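Local coordinates for Non-catalytic protein 1 (Piromyces equi, PDB 1WCU) that probably binds plant cell-wall polysaccharides as a family 29 carbohydrate-binding module, having no catalytic activity of its own, at residues A[7-12]-A[18-23]; A[62-67]-A[115-120]. All coordinates share one frame; numbering follows the deposited sequence.

Contact 1. Residues A[7-12]-A[18-23]; sequences SVVYET and SGFDNW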
loop_
_atom_site.group_PDB
_atom_site.type_symbol
_atom_site.label_atom_id
_atom_site.label_comp_id
_atom_site.label_asym_id
_atom_site.label_seq_id
_atom_site.Cartn_x
_atom_site.Cartn_y
_atom_site.Cartn_z
ATOM N N SER A 7 3.974 -6.512 -9.386
ATOM C CA SER A 7 4.605 -6.931 -8.129
ATOM C C SER A 7 3.470 -7.235 -7.156
ATOM O O SER A 7 2.780 -6.311 -6.723
ATOM C CB SER A 7 5.459 -5.817 -7.510
ATOM O OG SER A 7 6.569 -5.443 -8.320
ATOM N N VAL A 8 3.299 -8.503 -6.793
ATOM C CA VAL A 8 2.239 -8.912 -5.864
ATOM C C VAL A 8 2.844 -8.930 -4.460
ATOM O O VAL A 8 3.629 -9.813 -4.119
ATOM C CB VAL A 8 1.648 -10.284 -6.249
ATOM C CG1 VAL A 8 0.554 -10.702 -5.273
ATOM C CG2 VAL A 8 1.108 -10.260 -7.676
ATOM N N VAL A 9 2.480 -7.946 -3.643
ATOM C CA VAL A 9 3.117 -7.744 -2.335
ATOM C C VAL A 9 2.493 -8.659 -1.273
ATOM O O VAL A 9 3.180 -9.254 -0.441
ATOM C CB VAL A 9 2.959 -6.272 -1.894
ATOM C CG1 VAL A 9 3.543 -6.033 -0.516
ATOM C CG2 VAL A 9 3.570 -5.318 -2.923
ATOM N N TYR A 10 1.171 -8.759 -1.337
ATOM C CA TYR A 10 0.388 -9.526 -0.380
ATOM C C TYR A 10 -0.950 -9.913 -0.985
ATOM O O TYR A 10 -1.633 -9.050 -1.542
ATOM C CB TYR A 10 0.166 -8.717 0.909
ATOM C CG TYR A 10 -0.742 -9.414 1.898
ATOM C CD1 TYR A 10 -2.101 -9.144 1.939
ATOM C CD2 TYR A 10 -0.252 -10.387 2.776
ATOM C CE1 TYR A 10 -2.951 -9.819 2.811
ATOM C CE2 TYR A 10 -1.091 -11.057 3.639
ATOM C CZ TYR A 10 -2.442 -10.772 3.666
ATOM O OH TYR A 10 -3.298 -11.444 4.509
ATOM N N GLU A 11 -1.334 -11.183 -0.887
ATOM C CA GLU A 11 -2.650 -11.630 -1.336
ATOM C C GLU A 11 -3.570 -11.822 -0.136
ATOM O O GLU A 11 -4.369 -10.937 0.172
ATOM C CB GLU A 11 -2.527 -12.896 -2.199
ATOM C CG GLU A 11 -1.967 -12.599 -3.594
ATOM C CD GLU A 11 -2.038 -13.814 -4.531
ATOM O OE1 GLU A 11 -1.585 -14.881 -4.092
ATOM O OE2 GLU A 11 -2.520 -13.689 -5.691
ATOM N N THR A 12 -3.419 -12.958 0.542
ATOM C CA THR A 12 -4.091 -13.277 1.797
ATOM C C THR A 12 -3.083 -14.067 2.655
ATOM O O THR A 12 -1.926 -14.217 2.256
ATOM C CB THR A 12 -5.368 -14.106 1.551
ATOM O OG1 THR A 12 -5.031 -15.276 0.774
ATOM C CG2 THR A 12 -6.436 -13.285 0.813
ATOM N N SER A 18 7.536 -13.039 -0.711
ATOM C CA SER A 18 8.999 -13.012 -0.698
ATOM C C SER A 18 9.536 -11.672 -1.184
ATOM O O SER A 18 9.132 -11.178 -2.234
ATOM C CB SER A 18 9.514 -14.131 -1.610
ATOM O OG SER A 18 10.927 -14.199 -1.605
ATOM N N GLY A 19 10.454 -11.094 -0.410
ATOM C CA GLY A 19 11.164 -9.878 -0.812
ATOM C C GLY A 19 10.429 -8.565 -0.572
ATOM O O GLY A 19 10.763 -7.556 -1.187
ATOM N N PHE A 20 9.453 -8.576 0.332
ATOM C CA PHE A 20 8.770 -7.358 0.785
ATOM C C PHE A 20 8.867 -7.293 2.293
ATOM O O PHE A 20 8.827 -8.322 2.976
ATOM C CB PHE A 20 7.316 -7.341 0.304
ATOM C CG PHE A 20 7.201 -7.320 -1.182
ATOM C CD1 PHE A 20 7.364 -6.146 -1.887
ATOM C CD2 PHE A 20 7.030 -8.491 -1.902
ATOM C CE1 PHE A 20 7.306 -6.141 -3.258
ATOM C CE2 PHE A 20 6.973 -8.471 -3.274
ATOM C CZ PHE A 20 7.106 -7.314 -3.943
ATOM N N ASP A 21 9.035 -6.089 2.822
ATOM C CA ASP A 21 9.181 -5.899 4.268
ATOM C C ASP A 21 8.435 -4.626 4.667
ATOM O O ASP A 21 8.199 -3.752 3.847
ATOM C CB ASP A 21 10.674 -5.806 4.597
ATOM C CG ASP A 21 10.976 -5.874 6.070
ATOM O OD1 ASP A 21 10.119 -6.348 6.856
ATOM O OD2 ASP A 21 12.113 -5.459 6.436
ATOM N N ASN A 22 8.056 -4.531 5.933
ATOM C CA ASN A 22 7.383 -3.364 6.468
ATOM C C ASN A 22 8.381 -2.472 7.187
ATOM O O ASN A 22 8.970 -2.878 8.202
ATOM C CB ASN A 22 6.280 -3.773 7.449
ATOM C CG ASN A 22 5.666 -2.594 8.166
ATOM O OD1 ASN A 22 5.479 -1.513 7.578
ATOM N ND2 ASN A 22 5.328 -2.783 9.455
ATOM N N TRP A 23 8.581 -1.275 6.640
ATOM C CA TRP A 23 9.441 -0.224 7.202
ATOM C C TRP A 23 8.602 0.980 7.709
ATOM O O TRP A 23 9.013 2.148 7.645
ATOM C CB TRP A 23 10.445 0.237 6.146
ATOM C CG TRP A 23 11.501 -0.763 5.773
ATOM C CD1 TRP A 23 11.583 -2.078 6.125
ATOM C CD2 TRP A 23 12.661 -0.480 4.985
ATOM N NE1 TRP A 23 12.722 -2.643 5.571
ATOM C CE2 TRP A 23 13.408 -1.670 4.891
ATOM C CE3 TRP A 23 13.146 0.682 4.349
ATOM C CZ2 TRP A 23 14.604 -1.733 4.161
ATOM C CZ3 TRP A 23 14.321 0.607 3.648
ATOM C CH2 TRP A 23 15.045 -0.582 3.580
#
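V9 lies over one face of the F20 ring, its backbone as well as its isopropyl group in touch with the phenyl carbons. The CA of V9 sits 4.1 Å from the centroid of the F20 ring and 14° off its normal, a CH-pi contact. The two methyls spread the grip: V9 CG1 rests 3.9 Å from F20 CG, and V9 CG2 meets F20 CE1 at 3.8 Å. The two side chains cross at about a right angle. F20 gets there by swinging CG to the side opposite its carbonyl carbon (chi1 -63°), which carries the ring across to strand 6-10. V8 O belongs to this close part too, coming obliquely to within 3.7 Å of F20 CE2 while taking a hydrogen bond from N17 ND2. Away from this patch the fit slackens: S7 offers just its CB, 4.2 Å from F20 CZ, and F20 itself stays partly exposed. With only an alanine here in place of the phenyl ring, the methyls of V9 would probably lose the surface they press on, and a gap would open between the strands. Further on, W23 NE1 donates to D21 OD2 (3.0 Å), which lies in the indole plane, although the bond arrives from above the carboxylate. V9 also packs on L50 and I134, and F20 touches N52 and N54. Together with Y10, V9 forms a classic beta bulge facing I134, and the contact lies at an edge of the beta sandwich, where end strand 20-22 of one sheet leans on strand 6-10 of the other.

Contact 2. Residues A[62-67]-A[115-120]; sequences GCIYLQ and DRIIVQ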
loop_
_atom_site.group_PDB
_atom_site.type_symbol
_atom_site.label_atom_id
_atom_site.label_comp_id
_atom_site.label_asym_id
_atom_site.label_seq_id
_atom_site.Cartn_x
_atom_site.Cartn_y
_atom_site.Cartn_z
ATOM N N GLY A 62 2.923 4.227 -12.730
ATOM C CA GLY A 62 2.186 2.975 -12.592
ATOM C C GLY A 62 0.915 3.104 -11.763
ATOM O O GLY A 62 0.326 4.190 -11.650
ATOM N N CYS A 63 0.508 1.978 -11.185
ATOM C CA CYS A 63 -0.756 1.883 -10.466
ATOM C C CYS A 63 -0.576 1.049 -9.217
ATOM O O CYS A 63 0.050 -0.019 -9.268
ATOM C CB CYS A 63 -1.800 1.246 -11.360
ATOM S SG CYS A 63 -3.490 1.299 -10.655
ATOM N N ILE A 64 -1.127 1.529 -8.111
ATOM C CA ILE A 64 -1.206 0.757 -6.880
ATOM C C ILE A 64 -2.659 0.329 -6.678
ATOM O O ILE A 64 -3.560 1.173 -6.611
ATOM C CB ILE A 64 -0.708 1.584 -5.660
ATOM C CG1 ILE A 64 0.791 1.903 -5.786
ATOM C CG2 ILE A 64 -0.979 0.858 -4.343
ATOM C CD1 ILE A 64 1.282 3.027 -4.902
ATOM N N TYR A 65 -2.868 -0.980 -6.569
ATOM C CA TYR A 65 -4.171 -1.594 -6.306
ATOM C C TYR A 65 -4.130 -2.248 -4.935
ATOM O O TYR A 65 -3.124 -2.876 -4.567
ATOM C CB TYR A 65 -4.485 -2.654 -7.366
ATOM C CG TYR A 65 -5.713 -3.481 -7.089
ATOM C CD1 TYR A 65 -5.647 -4.590 -6.276
ATOM C CD2 TYR A 65 -6.942 -3.155 -7.649
ATOM C CE1 TYR A 65 -6.782 -5.364 -6.020
ATOM C CE2 TYR A 65 -8.080 -3.920 -7.386
ATOM C CZ TYR A 65 -7.985 -5.014 -6.578
ATOM O OH TYR A 65 -9.109 -5.786 -6.304
ATOM N N LEU A 66 -5.215 -2.124 -4.180
ATOM C CA LEU A 66 -5.440 -2.971 -2.998
ATOM C C LEU A 66 -6.906 -2.966 -2.620
ATOM O O LEU A 66 -7.683 -2.115 -3.099
ATOM C CB LEU A 66 -4.574 -2.532 -1.809
ATOM C CG LEU A 66 -5.025 -1.313 -1.002
ATOM C CD1 LEU A 66 -4.211 -1.208 0.291
ATOM C CD2 LEU A 66 -4.896 -0.055 -1.801
ATOM N N GLN A 67 -7.263 -3.914 -1.766
ATOM C CA GLN A 67 -8.579 -3.940 -1.126
ATOM C C GLN A 67 -8.433 -3.609 0.361
ATOM O O GLN A 67 -7.501 -4.078 1.024
ATOM C CB GLN A 67 -9.249 -5.303 -1.308
ATOM C CG GLN A 67 -9.461 -5.672 -2.767
ATOM C CD GLN A 67 -10.186 -6.983 -2.985
ATOM O OE1 GLN A 67 -10.242 -7.479 -4.125
ATOM N NE2 GLN A 67 -10.707 -7.567 -1.921
ATOM N N ASP A 115 10.184 3.126 -3.932
ATOM C CA ASP A 115 10.508 1.806 -3.387
ATOM C C ASP A 115 9.589 1.352 -2.245
ATOM O O ASP A 115 9.775 0.252 -1.732
ATOM C CB ASP A 115 11.961 1.728 -2.915
ATOM C CG ASP A 115 12.217 2.497 -1.652
ATOM O OD1 ASP A 115 11.256 3.075 -1.132
ATOM O OD2 ASP A 115 13.385 2.514 -1.183
ATOM N N ARG A 116 8.612 2.178 -1.868
ATOM C CA ARG A 116 7.765 1.911 -0.691
ATOM C C ARG A 116 6.342 2.416 -0.901
ATOM O O ARG A 116 6.140 3.562 -1.343
ATOM C CB ARG A 116 8.343 2.582 0.556
ATOM C CG ARG A 116 9.231 1.714 1.408
ATOM C CD ARG A 116 10.080 2.532 2.362
ATOM N NE ARG A 116 11.215 3.096 1.657
ATOM C CZ ARG A 116 12.250 3.697 2.219
ATOM N NH1 ARG A 116 12.254 4.003 3.499
ATOM N NH2 ARG A 116 13.254 4.057 1.452
ATOM N N ILE A 117 5.383 1.555 -0.548
ATOM C CA ILE A 117 3.963 1.864 -0.538
ATOM C C ILE A 117 3.511 2.064 0.916
ATOM O O ILE A 117 3.568 1.133 1.731
ATOM C CB ILE A 117 3.135 0.718 -1.177
ATOM C CG1 ILE A 117 3.536 0.529 -2.637
ATOM C CG2 ILE A 117 1.633 1.022 -1.057
ATOM C CD1 ILE A 117 2.971 -0.723 -3.307
ATOM N N ILE A 118 3.015 3.254 1.216
ATOM C CA ILE A 118 2.564 3.633 2.558
ATOM C C ILE A 118 1.049 3.582 2.667
ATOM O O ILE A 118 0.349 4.053 1.778
ATOM C CB ILE A 118 3.000 5.087 2.864
ATOM C CG1 ILE A 118 4.521 5.185 3.042
ATOM C CG2 ILE A 118 2.298 5.632 4.104
ATOM C CD1 ILE A 118 5.041 6.614 2.880
ATOM N N VAL A 119 0.548 2.996 3.749
ATOM C CA VAL A 119 -0.879 3.088 4.118
ATOM C C VAL A 119 -0.875 3.660 5.525
ATOM O O VAL A 119 -0.151 3.158 6.378
ATOM C CB VAL A 119 -1.611 1.735 4.079
ATOM C CG1 VAL A 119 -3.097 1.897 4.398
ATOM C CG2 VAL A 119 -1.462 1.103 2.697
ATOM N N GLN A 120 -1.668 4.703 5.765
ATOM C CA GLN A 120 -1.572 5.480 6.995
ATOM C C GLN A 120 -2.956 5.853 7.535
ATOM O O GLN A 120 -3.855 6.202 6.762
ATOM C CB GLN A 120 -0.714 6.736 6.716
ATOM C CG GLN A 120 -0.170 7.425 7.910
ATOM C CD GLN A 120 1.072 8.289 7.620
ATOM O OE1 GLN A 120 1.437 8.603 6.463
ATOM N NE2 GLN A 120 1.724 8.677 8.681
#
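I64 and I117 reach for one another tip to tip, and the pair sets the tone of the contact: two aliphatic ends meeting halfway between strands that share no backbone pairing. I64 CD1 touches I117 CG1 at 4.1 Å. Both isoleucines hold CG1 opposite the carbonyl carbon (chi1 -65° for I64, -62° for I117), which extends each longer branch into the space between the strands. Two residues further along, L66 and V119 make a second, looser apolar contact, L66 CD1 standing 4.3 Å from V119 CG2. The strands draw apart over that step, from 8.3 Å between I64 CA and I117 CA to 10.4 Å between L66 CA and V119 CA. All four side chains start out toward the opposite segment and all are buried; I64 also packs on V78, V119 on I48 and M131. C63, next to I64, is disulfide-bonded to C141.

Before I117, R116 takes D115 side-on with two nitrogens: R116 NE reaches D115 OD1 at 2.8 Å in a nearly straight bond (174°), and R116 NH2 meets the syn lone pair of D115 OD2 at 3.1 Å. The guanidinium thus meets the carboxylate with its edge, and the two grips together fix its rotation. The same pair forms a classic beta bulge facing Q79. K51 makes a further salt bridge to D115 OD2 and E86 one to R116 NH2, so the charges of the buried D115 and R116 are likely to be balanced. Across the gap itself only hydrocarbon meets hydrocarbon, which implies that the two sheets of the sandwich are joined here by burial of apolar surface, with the D115-R116 pair set off to one side.

Contact 1 and contact 2 follow in series along the chain, 7-12 with 18-23 closing before 62-67 with 115-120 opens, and their centres lie about 11 Å apart. Both span the same two antiparallel sheets: strands 6-10 and 62-70 each pair with strand 129-137 in one, while strands 20-22 and 116-121 flank strand 47-52 in the other. The centre of contact 2 lies about 3 Å from the centre of the folded chain, that of contact 1 about 9 Å, where 20-22 is an outermost strand. They meet directly, W23 CE3 packing 3.5 Å from R116 NH1. They are two of the places where the sheets meet, one at an edge and one near the centre, in a module without helices.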